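Local coordinates for protein serine protease inhibitor 4, isoform B (Drosophila melanogaster, PDB 4P0F) that probably inhibits serine and cysteine proteases as a member of the serpin family, here captured in its cleaved state, at residues 40-45 against 76-81; 20-25 against 245-250. All blocks are in the same frame, centred on the assembly; numbering follows the deposited sequence.

Contact 1: 40-45 against 76-81; sequences SIQTCA and HSFHQV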
loop_
_atom_site.group_PDB
_atom_site.type_symbol
_atom_site.label_atom_id
_atom_site.label_comp_id
_atom_site.label_asym_id
_atom_site.label_seq_id
_atom_site.Cartn_x
_atom_site.Cartn_y
_atom_site.Cartn_z
ATOM N N SER A 40 2.184 -2.821 -2.541
ATOM C CA SER A 40 3.416 -2.170 -2.973
ATOM C C SER A 40 4.568 -2.486 -2.021
ATOM O O SER A 40 5.703 -2.775 -2.450
ATOM C CB SER A 40 3.197 -0.656 -3.070
ATOM O OG SER A 40 4.390 0.043 -3.343
ATOM N N ILE A 41 4.279 -2.419 -0.730
ATOM C CA ILE A 41 5.283 -2.681 0.285
ATOM C C ILE A 41 5.747 -4.131 0.217
ATOM O O ILE A 41 6.952 -4.396 0.213
ATOM C CB ILE A 41 4.741 -2.348 1.698
ATOM C CG1 ILE A 41 4.452 -0.844 1.800
ATOM C CG2 ILE A 41 5.733 -2.761 2.778
ATOM C CD1 ILE A 41 3.605 -0.459 2.970
ATOM N N GLN A 42 4.810 -5.073 0.178
ATOM C CA GLN A 42 5.189 -6.489 0.160
ATOM C C GLN A 42 5.977 -6.852 -1.105
ATOM O O GLN A 42 6.951 -7.613 -1.047
ATOM C CB GLN A 42 3.964 -7.382 0.268
ATOM C CG GLN A 42 4.277 -8.798 0.714
ATOM C CD GLN A 42 3.130 -9.761 0.485
ATOM O OE1 GLN A 42 2.535 -9.797 -0.590
ATOM N NE2 GLN A 42 2.817 -10.559 1.503
ATOM N N THR A 43 5.567 -6.291 -2.241
ATOM C CA THR A 43 6.219 -6.552 -3.515
ATOM C C THR A 43 7.646 -6.030 -3.497
ATOM O O THR A 43 8.576 -6.742 -3.882
ATOM C CB THR A 43 5.435 -5.911 -4.676
ATOM O OG1 THR A 43 4.120 -6.474 -4.712
ATOM C CG2 THR A 43 6.111 -6.180 -6.011
ATOM N N CYS A 44 7.833 -4.803 -3.022
ATOM C CA CYS A 44 9.171 -4.210 -3.004
ATOM C C CYS A 44 10.084 -5.016 -2.093
ATOM O O CYS A 44 11.231 -5.322 -2.440
ATOM C CB CYS A 44 9.124 -2.764 -2.537
ATOM S SG CYS A 44 10.716 -1.932 -2.739
ATOM N N ALA A 45 9.569 -5.380 -0.927
ATOM C CA ALA A 45 10.361 -6.130 0.039
ATOM C C ALA A 45 10.644 -7.555 -0.439
ATOM O O ALA A 45 11.710 -8.114 -0.139
ATOM C CB ALA A 45 9.664 -6.149 1.380
ATOM N N HIS A 76 7.489 -16.452 -8.532
ATOM C CA HIS A 76 6.369 -16.881 -9.348
ATOM C C HIS A 76 5.032 -16.458 -8.739
ATOM O O HIS A 76 4.089 -16.152 -9.467
ATOM C CB HIS A 76 6.391 -18.391 -9.545
ATOM C CG HIS A 76 5.417 -18.864 -10.577
ATOM N ND1 HIS A 76 5.503 -18.492 -11.901
ATOM C CD2 HIS A 76 4.322 -19.654 -10.477
ATOM C CE1 HIS A 76 4.510 -19.045 -12.576
ATOM N NE2 HIS A 76 3.780 -19.755 -11.735
ATOM N N SER A 77 4.947 -16.425 -7.413
ATOM C CA SER A 77 3.681 -16.089 -6.765
ATOM C C SER A 77 3.317 -14.630 -7.040
ATOM O O SER A 77 2.139 -14.299 -7.183
ATOM C CB SER A 77 3.735 -16.368 -5.254
ATOM O OG SER A 77 4.524 -15.426 -4.552
ATOM N N PHE A 78 4.326 -13.767 -7.134
ATOM C CA PHE A 78 4.093 -12.367 -7.465
ATOM C C PHE A 78 3.821 -12.195 -8.947
ATOM O O PHE A 78 3.015 -11.348 -9.333
ATOM C CB PHE A 78 5.281 -11.496 -7.031
ATOM C CG PHE A 78 5.286 -11.199 -5.559
ATOM C CD1 PHE A 78 5.819 -12.112 -4.663
ATOM C CD2 PHE A 78 4.711 -10.048 -5.067
ATOM C CE1 PHE A 78 5.802 -11.865 -3.307
ATOM C CE2 PHE A 78 4.697 -9.790 -3.711
ATOM C CZ PHE A 78 5.243 -10.703 -2.831
ATOM N N HIS A 79 4.468 -13.003 -9.781
ATOM C CA HIS A 79 4.247 -12.902 -11.222
ATOM C C HIS A 79 2.795 -13.141 -11.571
ATOM O O HIS A 79 2.228 -12.461 -12.430
ATOM C CB HIS A 79 5.094 -13.904 -11.995
ATOM C CG HIS A 79 4.844 -13.869 -13.470
ATOM N ND1 HIS A 79 5.314 -12.857 -14.278
ATOM C CD2 HIS A 79 4.147 -14.700 -14.278
ATOM C CE1 HIS A 79 4.935 -13.075 -15.523
ATOM N NE2 HIS A 79 4.224 -14.187 -15.551
ATOM N N GLN A 80 2.204 -14.135 -10.912
ATOM C CA GLN A 80 0.814 -14.496 -11.167
ATOM C C GLN A 80 -0.101 -13.281 -11.030
ATOM O O GLN A 80 -0.993 -13.073 -11.849
ATOM C CB GLN A 80 0.367 -15.608 -10.213
ATOM C CG GLN A 80 0.940 -16.979 -10.550
ATOM C CD GLN A 80 0.430 -18.072 -9.625
ATOM O OE1 GLN A 80 0.533 -17.966 -8.402
ATOM N NE2 GLN A 80 -0.130 -19.129 -10.208
ATOM N N VAL A 81 0.135 -12.465 -10.010
ATOM C CA VAL A 81 -0.689 -11.279 -9.782
ATOM C C VAL A 81 -0.342 -10.150 -10.736
ATOM O O VAL A 81 -1.217 -9.547 -11.345
ATOM C CB VAL A 81 -0.534 -10.756 -8.343
ATOM C CG1 VAL A 81 -1.433 -9.541 -8.114
ATOM C CG2 VAL A 81 -0.843 -11.858 -7.344
#

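Contact 2: 20-25 against 245-250; sequences NVYGKL and ALEEKL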
loop_
_atom_site.group_PDB
_atom_site.type_symbol
_atom_site.label_atom_id
_atom_site.label_comp_id
_atom_site.label_asym_id
_atom_site.label_seq_id
_atom_site.Cartn_x
_atom_site.Cartn_y
_atom_site.Cartn_z
ATOM N N ASN A 20 -1.199 -6.110 9.877
ATOM C CA ASN A 20 -0.006 -5.984 10.710
ATOM C C ASN A 20 0.625 -4.598 10.552
ATOM O O ASN A 20 0.938 -3.929 11.542
ATOM C CB ASN A 20 1.022 -7.064 10.363
ATOM C CG ASN A 20 0.580 -8.462 10.770
ATOM O OD1 ASN A 20 -0.411 -8.649 11.479
ATOM N ND2 ASN A 20 1.358 -9.453 10.357
ATOM N N VAL A 21 0.802 -4.172 9.305
ATOM C CA VAL A 21 1.407 -2.868 9.011
ATOM C C VAL A 21 0.504 -1.725 9.499
ATOM O O VAL A 21 0.973 -0.768 10.127
ATOM C CB VAL A 21 1.687 -2.724 7.500
ATOM C CG1 VAL A 21 2.076 -1.292 7.152
ATOM C CG2 VAL A 21 2.795 -3.694 7.077
ATOM N N TYR A 22 -0.790 -1.850 9.222
ATOM C CA TYR A 22 -1.782 -0.849 9.626
ATOM C C TYR A 22 -1.711 -0.639 11.138
ATOM O O TYR A 22 -1.704 0.495 11.627
ATOM C CB TYR A 22 -3.171 -1.314 9.172
ATOM C CG TYR A 22 -4.361 -0.413 9.445
ATOM C CD1 TYR A 22 -4.333 0.945 9.153
ATOM C CD2 TYR A 22 -5.546 -0.957 9.926
ATOM C CE1 TYR A 22 -5.447 1.743 9.382
ATOM C CE2 TYR A 22 -6.658 -0.174 10.157
ATOM C CZ TYR A 22 -6.609 1.171 9.883
ATOM O OH TYR A 22 -7.739 1.917 10.130
ATOM N N GLY A 23 -1.619 -1.736 11.883
ATOM C CA GLY A 23 -1.514 -1.645 13.322
ATOM C C GLY A 23 -0.274 -0.910 13.791
ATOM O O GLY A 23 -0.354 -0.089 14.700
ATOM N N LYS A 24 0.876 -1.203 13.188
ATOM C CA LYS A 24 2.114 -0.529 13.565
ATOM C C LYS A 24 2.126 0.939 13.124
ATOM O O LYS A 24 2.695 1.780 13.805
ATOM C CB LYS A 24 3.329 -1.257 12.974
ATOM C CG LYS A 24 3.505 -2.695 13.459
ATOM C CD LYS A 24 3.432 -2.823 14.970
ATOM C CE LYS A 24 3.652 -4.273 15.387
ATOM N NZ LYS A 24 3.431 -4.485 16.829
ATOM N N LEU A 25 1.509 1.242 11.985
ATOM C CA LEU A 25 1.461 2.623 11.503
ATOM C C LEU A 25 0.527 3.464 12.358
ATOM O O LEU A 25 0.826 4.613 12.664
ATOM C CB LEU A 25 1.005 2.684 10.049
ATOM C CG LEU A 25 1.997 2.223 8.987
ATOM C CD1 LEU A 25 1.343 2.212 7.611
ATOM C CD2 LEU A 25 3.244 3.113 8.975
ATOM N N ALA A 245 -10.878 1.014 18.787
ATOM C CA ALA A 245 -11.304 -0.314 19.228
ATOM C C ALA A 245 -11.555 -1.230 18.034
ATOM O O ALA A 245 -11.217 -2.410 18.066
ATOM C CB ALA A 245 -12.549 -0.212 20.086
ATOM N N LEU A 246 -12.143 -0.687 16.970
ATOM C CA LEU A 246 -12.353 -1.475 15.753
ATOM C C LEU A 246 -11.028 -1.928 15.176
ATOM O O LEU A 246 -10.896 -3.063 14.718
ATOM C CB LEU A 246 -13.117 -0.678 14.690
ATOM C CG LEU A 246 -13.250 -1.354 13.317
ATOM C CD1 LEU A 246 -13.973 -2.684 13.426
ATOM C CD2 LEU A 246 -13.984 -0.448 12.327
ATOM N N GLU A 247 -10.051 -1.027 15.194
ATOM C CA GLU A 247 -8.741 -1.306 14.619
ATOM C C GLU A 247 -8.111 -2.483 15.338
ATOM O O GLU A 247 -7.488 -3.341 14.719
ATOM C CB GLU A 247 -7.833 -0.082 14.711
ATOM C CG GLU A 247 -8.213 1.024 13.746
ATOM C CD GLU A 247 -7.309 2.247 13.848
ATOM O OE1 GLU A 247 -6.524 2.340 14.815
ATOM O OE2 GLU A 247 -7.383 3.115 12.950
ATOM N N GLU A 248 -8.286 -2.510 16.651
ATOM C CA GLU A 248 -7.768 -3.597 17.475
ATOM C C GLU A 248 -8.496 -4.908 17.206
ATOM O O GLU A 248 -7.876 -5.974 17.159
ATOM C CB GLU A 248 -7.881 -3.242 18.959
ATOM C CG GLU A 248 -6.943 -2.132 19.405
ATOM C CD GLU A 248 -7.272 -1.603 20.793
ATOM O OE1 GLU A 248 -8.096 -2.227 21.496
ATOM O OE2 GLU A 248 -6.707 -0.559 21.180
ATOM N N LYS A 249 -9.811 -4.832 17.039
ATOM C CA LYS A 249 -10.623 -6.024 16.813
ATOM C C LYS A 249 -10.468 -6.624 15.420
ATOM O O LYS A 249 -10.727 -7.808 15.230
ATOM C CB LYS A 249 -12.094 -5.721 17.059
ATOM C CG LYS A 249 -12.438 -5.486 18.514
ATOM C CD LYS A 249 -13.917 -5.208 18.688
ATOM C CE LYS A 249 -14.196 -4.486 19.999
ATOM N NZ LYS A 249 -15.538 -3.837 20.022
ATOM N N LEU A 250 -10.057 -5.825 14.441
ATOM C CA LEU A 250 -9.855 -6.364 13.101
ATOM C C LEU A 250 -8.800 -7.475 13.107
ATOM O O LEU A 250 -8.820 -8.360 12.255
ATOM C CB LEU A 250 -9.460 -5.250 12.121
ATOM C CG LEU A 250 -10.597 -4.328 11.677
ATOM C CD1 LEU A 250 -10.044 -3.163 10.868
ATOM C CD2 LEU A 250 -11.649 -5.078 10.877
#

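Contact 1: 40-45 against 76-81
Thr-43 OG1, hydrogen-bonded to Phe-39 O one turn back in its own helix, lies close to the plane of the Phe-78 ring at its edge, 3.5 Å from Phe-78 CE2. In the serpin fold this joins helix 71-84 to helix 38-49, part of the shutter region, which packs behind the large sheet; there Ser-40 OG hydrogen-bonds Asn-167 OD1 on strand 161-174 and Thr-335 OG1 on strand 328-341. Phe-78 spans the gap between the two helices. Its far rim meets backbone as well as side chain: CE2 is 3.6 Å from Thr-43 CA. The threonine's own turn (chi1 -61°) sets OG1 beside its backbone N, back over the preceding helical turn, where Phe-39 O is within its grasp. Gln-42 takes another course, its extended chain bringing OE1 obliquely to 3.6 Å from Phe-78 CZ with amide and ring planes 74° apart. The other end of that amide is tied down, since NE2 hydrogen-bonds Leu-64 O. Phe-10, edge-to-face, and Phe-117, inclined at about 30°, add aromatic neighbours to the buried ring. At CD2, the next carbon along the rim, Thr-43 OG1 is still just 3.6 Å away.

Contact 2: 20-25 against 245-250
The Tyr-22 ring and the Glu-247 carboxylate are turned 69° against each other, and they meet at the phenol end of the ring, where the carboxylate comes in obliquely. Glu-247 OE2 is 3.7 Å from Tyr-22 CZ and 3.1 Å from Tyr-22 OH. The acid also touches with its stem, Glu-247 CG standing above the ring plane, 4.1 Å from Tyr-22 CE2. Elsewhere round the ring are Trp-374, whose plane is inclined at about 50°, and Phe-36. This is where helix 6-28 and the short helix 243-249 come together over the serpin sheet that includes strands 230-237, 360-366 and 370-377. The tyrosine reaches across because CG stands anti to its backbone N (chi1 -178°), carrying the ring away from its own helix. Glu-247 comes from helix 243-249 with a chain extended beyond CG (chi2 180°), and the two side chains cross at about a right angle.

Tyr-22 OH is held by two hydrogen bonds from outside the pair, with Ser-376 OG and Thr-361 OG1, so the phenol is pinned to two neighbouring strands. Ser-376 OG also makes a weak hydrogen bond with Glu-247 OE2 and thus bridges the two residues. Two hydroxyls, Tyr-22 OH and Ser-376 OG, beside one carboxylate oxygen would be expected to ease its negative charge, while that charge would probably make the phenol harder to ionise.

Helix 6-28 is the member common to both sites: it supplies Tyr-22 to contact 2, while its earlier turns put Phe-10 against the Phe-78 ring and the Gln-42 side chain of contact 1. The centres of the two contacts are 23 Å apart; their nearest atoms come to about 5 Å without touching. Along the chain, contact 1 is nested within the long loop closed by contact 2. They serve different sheets. Segment 40-45 lies against strand 328-341, which in a cleaved serpin is the inserted reactive-centre loop, whereas 245-250 rests near strand 230-237. Contact 1 is buried and sets one aromatic ring against two side chains with polar ends, contact 2 is partly buried and polar.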